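Local coordinates for protein GCN5-related N-acetyltransferase:Aminotransferase, class-II (Rhodopseudomonas palustris, PDB 2FIW) that probably transfers the acetyl group of acetyl coenzyme A to an amine substrate, as in other GCN5-related N-acetyltransferases, at residues 78-81 / 85-88; 106-111 / 117-122. All blocks are in the same frame, centred on the assembly; numbering follows the deposited sequence.

Contact 1: 78-81 / 85-88; sequences SLKG and IDML. With ACO (acetyl coenzyme *a), chain C.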
loop_
_atom_site.group_PDB
_atom_site.type_symbol
_atom_site.label_atom_id
_atom_site.label_comp_id
_atom_site.label_asym_id
_atom_site.label_seq_id
_atom_site.Cartn_x
_atom_site.Cartn_y
_atom_site.Cartn_z
ATOM N N SER A 78 0.217 4.806 -2.515
ATOM C CA SER A 78 -0.654 5.856 -2.993
ATOM C C SER A 78 -1.183 6.706 -1.866
ATOM O O SER A 78 -1.776 6.213 -0.903
ATOM C CB SER A 78 -1.806 5.260 -3.780
ATOM O OG SER A 78 -2.273 6.161 -4.766
ATOM N N LEU A 79 -0.939 8.004 -1.987
ATOM C CA LEU A 79 -1.506 8.959 -1.060
ATOM C C LEU A 79 -2.793 9.538 -1.655
ATOM O O LEU A 79 -2.800 10.003 -2.797
ATOM C CB LEU A 79 -0.486 10.064 -0.753
ATOM C CG LEU A 79 -0.944 11.146 0.225
ATOM C CD1 LEU A 79 -0.750 10.673 1.658
ATOM C CD2 LEU A 79 -0.134 12.403 -0.053
ATOM N N LYS A 80 -3.882 9.462 -0.892
ATOM C CA LYS A 80 -5.129 10.125 -1.249
ATOM C C LYS A 80 -5.232 11.400 -0.436
ATOM O O LYS A 80 -4.943 11.405 0.765
ATOM C CB LYS A 80 -6.344 9.234 -0.967
ATOM C CG LYS A 80 -7.684 9.907 -1.271
ATOM C CD LYS A 80 -8.834 8.913 -1.305
ATOM C CE LYS A 80 -10.167 9.653 -1.374
ATOM N NZ LYS A 80 -11.103 9.063 -2.400
ATOM N N GLY A 81 -5.625 12.481 -1.108
ATOM C CA GLY A 81 -5.877 13.762 -0.452
ATOM C C GLY A 81 -4.634 14.216 0.287
ATOM O O GLY A 81 -3.523 13.809 -0.074
ATOM N N ILE A 85 -2.984 7.398 3.536
ATOM C CA ILE A 85 -2.260 6.327 2.869
ATOM C C ILE A 85 -3.298 5.369 2.329
ATOM O O ILE A 85 -3.843 4.553 3.065
ATOM C CB ILE A 85 -1.274 5.598 3.802
ATOM C CG1 ILE A 85 -0.189 6.574 4.284
ATOM C CG2 ILE A 85 -0.680 4.358 3.107
ATOM C CD1 ILE A 85 0.979 5.903 4.935
ATOM N N ASP A 86 -3.570 5.488 1.034
ATOM C CA ASP A 86 -4.633 4.738 0.388
ATOM C C ASP A 86 -4.212 3.318 0.004
ATOM O O ASP A 86 -5.017 2.395 0.071
ATOM C CB ASP A 86 -5.129 5.494 -0.844
ATOM C CG ASP A 86 -6.433 4.934 -1.390
ATOM O OD1 ASP A 86 -7.394 4.783 -0.609
ATOM O OD2 ASP A 86 -6.501 4.648 -2.602
HETATM N N MSE A 87 -2.954 3.153 -0.394
HETATM C CA MSE A 87 -2.446 1.895 -0.926
HETATM C C MSE A 87 -0.969 1.716 -0.637
HETATM O O MSE A 87 -0.194 2.681 -0.689
HETATM C CB MSE A 87 -2.686 1.821 -2.434
HETATM C CG MSE A 87 -4.154 1.896 -2.805
HETATM SE SE MSE A 87 -4.479 1.591 -4.660
HETATM C CE MSE A 87 -3.761 3.139 -5.310
ATOM N N LEU A 88 -0.603 0.473 -0.321
ATOM C CA LEU A 88 0.772 0.040 -0.095
ATOM C C LEU A 88 0.838 -1.428 -0.470
ATOM O O LEU A 88 0.247 -2.257 0.214
ATOM C CB LEU A 88 1.159 0.179 1.377
ATOM C CG LEU A 88 2.638 0.385 1.752
ATOM C CD1 LEU A 88 2.971 -0.249 3.100
ATOM C CD2 LEU A 88 3.686 0.002 0.704
HETATM N N1A ACO C . 16.279 -8.527 7.573
HETATM C C2A ACO C . 15.243 -8.704 8.419
HETATM N N3A ACO C . 14.143 -7.931 8.352
HETATM C C4A ACO C . 14.013 -6.932 7.424
HETATM C C5A ACO C . 15.033 -6.690 6.518
HETATM C C6A ACO C . 16.244 -7.559 6.616
HETATM N N6A ACO C . 17.293 -7.392 5.773
HETATM N N7A ACO C . 14.645 -5.661 5.731
HETATM C C8A ACO C . 13.410 -5.279 6.138
HETATM N N9A ACO C . 13.038 -6.049 7.170
HETATM C C1B ACO C . 11.768 -6.020 7.945
HETATM C C2B ACO C . 11.443 -4.694 8.606
HETATM O O2B ACO C . 12.121 -4.564 9.857
HETATM C C3B ACO C . 9.938 -4.806 8.788
HETATM O O3B ACO C . 9.603 -5.305 10.085
HETATM P P3B ACO C . 8.177 -4.994 10.790
HETATM O O7A ACO C . 7.134 -5.875 10.111
HETATM O O8A ACO C . 7.942 -3.523 10.537
HETATM O O9A ACO C . 8.447 -5.350 12.235
HETATM C C4B ACO C . 9.465 -5.790 7.710
HETATM O O4B ACO C . 10.638 -6.368 7.133
HETATM C C5B ACO C . 8.656 -5.114 6.603
HETATM O O5B ACO C . 9.367 -3.939 6.187
HETATM P P1A ACO C . 9.631 -3.570 4.644
HETATM O O1A ACO C . 10.609 -4.559 4.044
HETATM O O2A ACO C . 9.936 -2.089 4.653
HETATM O O3A ACO C . 8.151 -3.785 4.031
HETATM P P2A ACO C . 7.828 -4.722 2.785
HETATM O O4A ACO C . 7.985 -6.151 3.228
HETATM O O5A ACO C . 8.618 -4.211 1.614
HETATM O O6A ACO C . 6.262 -4.424 2.499
HETATM C CBP ACO C . 3.837 -4.574 3.045
HETATM C CCP ACO C . 5.264 -4.241 3.514
HETATM C CDP ACO C . 2.921 -4.493 4.260
HETATM C CEP ACO C . 3.397 -3.579 1.983
HETATM C CAP ACO C . 3.771 -5.982 2.405
HETATM O OAP ACO C . 3.971 -7.020 3.380
HETATM C C9P ACO C . 2.562 -6.308 1.534
HETATM O O9P ACO C . 2.576 -6.024 0.236
HETATM N N8P ACO C . 1.552 -6.883 2.046
HETATM C C7P ACO C . 0.307 -7.341 1.415
HETATM C C6P ACO C . -0.617 -6.213 0.954
HETATM C C5P ACO C . -1.010 -5.392 2.145
HETATM O O5P ACO C . -1.333 -5.923 3.199
HETATM N N4P ACO C . -0.969 -4.078 1.981
HETATM C C3P ACO C . -1.277 -3.093 2.998
HETATM C C2P ACO C . -2.781 -2.874 2.976
HETATM S S1P ACO C . -2.998 -1.354 3.824
HETATM C C ACO C . -3.305 -0.241 2.622
HETATM O O ACO C . -2.940 -0.452 1.471
HETATM C CH3 ACO C . -3.961 0.864 2.941
#

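Contact 2: 106-111 / 117-122; sequences ALEKLA and LILTVD. With ACO (acetyl coenzyme *a), chain C.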
loop_
_atom_site.group_PDB
_atom_site.type_symbol
_atom_site.label_atom_id
_atom_site.label_comp_id
_atom_site.label_asym_id
_atom_site.label_seq_id
_atom_site.Cartn_x
_atom_site.Cartn_y
_atom_site.Cartn_z
ATOM N N ALA A 106 8.410 8.204 1.691
ATOM C CA ALA A 106 8.138 9.152 0.597
ATOM C C ALA A 106 6.757 9.780 0.707
ATOM O O ALA A 106 6.614 10.985 0.498
ATOM C CB ALA A 106 8.337 8.506 -0.756
ATOM N N LEU A 107 5.759 8.971 1.075
ATOM C CA LEU A 107 4.397 9.459 1.268
ATOM C C LEU A 107 4.261 10.420 2.456
ATOM O O LEU A 107 3.540 11.416 2.371
ATOM C CB LEU A 107 3.396 8.307 1.376
ATOM C CG LEU A 107 3.162 7.384 0.162
ATOM C CD1 LEU A 107 1.900 6.568 0.382
ATOM C CD2 LEU A 107 3.082 8.134 -1.169
ATOM N N GLU A 108 4.954 10.137 3.553
ATOM C CA GLU A 108 4.968 11.060 4.700
ATOM C C GLU A 108 5.659 12.403 4.403
ATOM O O GLU A 108 5.192 13.439 4.852
ATOM C CB GLU A 108 5.580 10.390 5.925
ATOM C CG GLU A 108 4.902 9.077 6.230
ATOM C CD GLU A 108 5.476 8.324 7.411
ATOM O OE1 GLU A 108 6.543 8.721 7.952
ATOM O OE2 GLU A 108 4.837 7.319 7.795
ATOM N N LYS A 109 6.759 12.382 3.651
ATOM C CA LYS A 109 7.449 13.612 3.231
ATOM C C LYS A 109 6.507 14.439 2.351
ATOM O O LYS A 109 6.335 15.637 2.573
ATOM C CB LYS A 109 8.742 13.261 2.472
ATOM C CG LYS A 109 9.572 14.433 1.929
ATOM C CD LYS A 109 10.861 13.876 1.285
ATOM C CE LYS A 109 11.816 14.962 0.761
ATOM N NZ LYS A 109 12.752 15.517 1.803
ATOM N N LEU A 110 5.892 13.762 1.378
ATOM C CA LEU A 110 4.927 14.337 0.457
ATOM C C LEU A 110 3.729 14.931 1.191
ATOM O O LEU A 110 3.243 15.995 0.816
ATOM C CB LEU A 110 4.435 13.243 -0.496
ATOM C CG LEU A 110 4.298 13.414 -2.000
ATOM C CD1 LEU A 110 5.387 14.297 -2.615
ATOM C CD2 LEU A 110 4.328 12.027 -2.617
ATOM N N ALA A 111 3.257 14.239 2.223
ATOM C CA ALA A 111 2.093 14.682 2.979
ATOM C C ALA A 111 2.429 15.836 3.944
ATOM O O ALA A 111 1.650 16.776 4.090
ATOM C CB ALA A 111 1.464 13.517 3.714
ATOM N N LEU A 117 -0.706 17.032 9.237
ATOM C CA LEU A 117 -0.068 16.893 10.535
ATOM C C LEU A 117 -0.283 15.478 11.046
ATOM O O LEU A 117 0.534 14.943 11.798
ATOM C CB LEU A 117 -0.640 17.922 11.517
ATOM C CG LEU A 117 -0.846 19.355 10.997
ATOM C CD1 LEU A 117 -1.906 20.110 11.815
ATOM C CD2 LEU A 117 0.473 20.124 10.961
ATOM N N ILE A 118 -1.395 14.884 10.620
ATOM C CA ILE A 118 -1.787 13.535 11.035
ATOM C C ILE A 118 -2.051 12.688 9.788
ATOM O O ILE A 118 -3.095 12.839 9.137
ATOM C CB ILE A 118 -3.040 13.555 11.992
ATOM C CG1 ILE A 118 -2.768 14.414 13.242
ATOM C CG2 ILE A 118 -3.461 12.124 12.391
ATOM C CD1 ILE A 118 -4.005 15.090 13.844
ATOM N N LEU A 119 -1.083 11.833 9.445
ATOM C CA LEU A 119 -1.256 10.819 8.405
ATOM C C LEU A 119 -2.156 9.689 8.901
ATOM O O LEU A 119 -2.103 9.293 10.073
ATOM C CB LEU A 119 0.092 10.236 7.952
ATOM C CG LEU A 119 0.668 10.629 6.579
ATOM C CD1 LEU A 119 1.482 9.489 6.003
ATOM C CD2 LEU A 119 -0.397 10.974 5.555
ATOM N N THR A 120 -2.981 9.157 8.010
ATOM C CA THR A 120 -3.893 8.090 8.402
ATOM C C THR A 120 -3.922 6.966 7.363
ATOM O O THR A 120 -3.737 7.209 6.175
ATOM C CB THR A 120 -5.300 8.642 8.776
ATOM O OG1 THR A 120 -6.181 7.561 9.091
ATOM C CG2 THR A 120 -5.897 9.463 7.644
ATOM N N VAL A 121 -4.111 5.737 7.842
ATOM C CA VAL A 121 -4.179 4.539 7.011
ATOM C C VAL A 121 -5.223 3.601 7.611
ATOM O O VAL A 121 -5.345 3.519 8.818
ATOM C CB VAL A 121 -2.779 3.830 6.858
ATOM C CG1 VAL A 121 -2.221 3.318 8.201
ATOM C CG2 VAL A 121 -2.835 2.699 5.848
ATOM N N ASP A 122 -6.004 2.942 6.754
ATOM C CA ASP A 122 -6.847 1.822 7.159
ATOM C C ASP A 122 -6.070 0.542 6.852
ATOM O O ASP A 122 -6.165 -0.007 5.748
ATOM C CB ASP A 122 -8.176 1.838 6.392
ATOM C CG ASP A 122 -9.111 2.952 6.848
ATOM O OD1 ASP A 122 -9.030 3.380 8.018
ATOM O OD2 ASP A 122 -9.944 3.399 6.027
HETATM N N1A ACO C . 16.279 -8.527 7.573
HETATM C C2A ACO C . 15.243 -8.704 8.419
HETATM N N3A ACO C . 14.143 -7.931 8.352
HETATM C C4A ACO C . 14.013 -6.932 7.424
HETATM C C5A ACO C . 15.033 -6.690 6.518
HETATM C C6A ACO C . 16.244 -7.559 6.616
HETATM N N6A ACO C . 17.293 -7.392 5.773
HETATM N N7A ACO C . 14.645 -5.661 5.731
HETATM C C8A ACO C . 13.410 -5.279 6.138
HETATM N N9A ACO C . 13.038 -6.049 7.170
HETATM C C1B ACO C . 11.768 -6.020 7.945
HETATM C C2B ACO C . 11.443 -4.694 8.606
HETATM O O2B ACO C . 12.121 -4.564 9.857
HETATM C C3B ACO C . 9.938 -4.806 8.788
HETATM O O3B ACO C . 9.603 -5.305 10.085
HETATM P P3B ACO C . 8.177 -4.994 10.790
HETATM O O7A ACO C . 7.134 -5.875 10.111
HETATM O O8A ACO C . 7.942 -3.523 10.537
HETATM O O9A ACO C . 8.447 -5.350 12.235
HETATM C C4B ACO C . 9.465 -5.790 7.710
HETATM O O4B ACO C . 10.638 -6.368 7.133
HETATM C C5B ACO C . 8.656 -5.114 6.603
HETATM O O5B ACO C . 9.367 -3.939 6.187
HETATM P P1A ACO C . 9.631 -3.570 4.644
HETATM O O1A ACO C . 10.609 -4.559 4.044
HETATM O O2A ACO C . 9.936 -2.089 4.653
HETATM O O3A ACO C . 8.151 -3.785 4.031
HETATM P P2A ACO C . 7.828 -4.722 2.785
HETATM O O4A ACO C . 7.985 -6.151 3.228
HETATM O O5A ACO C . 8.618 -4.211 1.614
HETATM O O6A ACO C . 6.262 -4.424 2.499
HETATM C CBP ACO C . 3.837 -4.574 3.045
HETATM C CCP ACO C . 5.264 -4.241 3.514
HETATM C CDP ACO C . 2.921 -4.493 4.260
HETATM C CEP ACO C . 3.397 -3.579 1.983
HETATM C CAP ACO C . 3.771 -5.982 2.405
HETATM O OAP ACO C . 3.971 -7.020 3.380
HETATM C C9P ACO C . 2.562 -6.308 1.534
HETATM O O9P ACO C . 2.576 -6.024 0.236
HETATM N N8P ACO C . 1.552 -6.883 2.046
HETATM C C7P ACO C . 0.307 -7.341 1.415
HETATM C C6P ACO C . -0.617 -6.213 0.954
HETATM C C5P ACO C . -1.010 -5.392 2.145
HETATM O O5P ACO C . -1.333 -5.923 3.199
HETATM N N4P ACO C . -0.969 -4.078 1.981
HETATM C C3P ACO C . -1.277 -3.093 2.998
HETATM C C2P ACO C . -2.781 -2.874 2.976
HETATM S S1P ACO C . -2.998 -1.354 3.824
HETATM C C ACO C . -3.305 -0.241 2.622
HETATM O O ACO C . -2.940 -0.452 1.471
HETATM C CH3 ACO C . -3.961 0.864 2.941
#

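Contact 1: 78-81 / 85-88
Residues 78-80 and 85-88 run antiparallel at 164°, their short strand axes 4.5 Å apart at closest approach, as the two arms of a beta hairpin. Ser78 and Met87 form a hydrogen-bonded pair, with Ser78 N giving a 2.8 Å bond to Met87 O. The next pair is Leu79 with Ile85, non-hydrogen-bonded, so Asp86 is an extra residue on its strand and the join is a classic beta bulge. Ser78 O serves both amides of the bulge: Asp86 N lies 2.7 Å away and almost straight ahead of the carbonyl (C=O...N 167°), while Met87 N makes a weak bond to the same oxygen at 3.3 Å.

Leu79 and Ile85 share the sheet face covered by helix 99-112. On the other face Met87, a selenomethionine, bends at its last torsion (chi3 -70°) and brings its CE methyl back over Ser78, a tight 3.3 Å from Ser78 CB. Ser78 OG, beside the same methyl, is hydrogen-bonded to Thr64 and Gln62. Asp86 lays its CB alongside that of Lys80, CB to CB 3.9 Å, but its carboxylate goes to a salt bridge with Arg58, and the lysine chain leads off separately.

Beyond the bulge, Leu88 turns its backbone to the cofactor. Its O accepts a 2.8 Å bond from N4P of the pantetheine arm, and its N makes a weak 3.1 Å bond to O, the carbonyl oxygen of the acetyl thioester, while its side-chain methyls pack against CEP. A bulge in this strand of the GNAT fold is known to help present backbone groups to acetyl coenzyme A; here the Leu88 amide would be expected to polarise the thioester carbonyl, though only modestly.

Contact 2: 106-111 / 117-122
Glu108 carries the one flat side-chain group among the residues that touch, and its carboxylate does not lie against Leu119: the methylene CG makes the contact, 3.5 Å from Leu119 CD1. The contact belongs to the beta-alpha-beta unit of the GNAT fold, in which helix 99-112 connects the parallel neighbours 84-90 and 118-123 and packs on the sheet they share. The carboxylate itself is taken up by others: OE2 is hydrogen-bonded to the hydroxyl of Tyr136 and OE1 forms a salt bridge with Lys158, so that each oxygen has its own partner and the plane is probably held against rotation.

Leu119 is the side chain that fastens this strand to the helix. It points toward residues 106-111 and divides its two methyls between residues one turn apart: CD1 goes to Glu108, whose chain it meets at a slant, and CD2 lies 3.6 Å from Ala111 CB. With CG anti to its carbonyl carbon (chi1 -53°), Glu108 sends an extended chain past CD1, which keeps the aliphatic part over the leucine and carries the charge beyond it. Replacing Leu119 by an alanine is likely to open a gap beneath Ala111 and the Glu108 methylene and to deprive Leu79, which also packs on this leucine, of part of its apolar cover.

The helix is continuous here, with Ala111 N bonded to Leu107 O at 2.8 Å, and on its sheet side Leu107 and Ala111 also rest on Leu79 of strand 72-80. Two residues on, Val121 emerges from the same side of the strand as Leu119, but at the cofactor: its CG2, anti to the backbone N, stands 3.6 Å from CH3 of the acetyl group.

How the contacts relate
Contacts 1 and 2 follow one another along the chain, their centres about 8 Å apart, and meet where strands 84-90 and 118-123 lie side by side. Ile85 N and Thr120 O, 2.8 Å apart, probably form a hydrogen bond that ties the hairpin to the strand of contact 2, and Ile85 CG1 packs 3.8 Å from Leu119 CD1 beneath helix 99-112. Farther along, both strands reach the acetyl group: Asp86 O of contact 1 lies 3.4 Å from its CH3 and Asp122 O of contact 2 lies 3.7 Å from the same carbon. The acetyl end of the cofactor is thus set between the two strands, as in other GNAT enzymes.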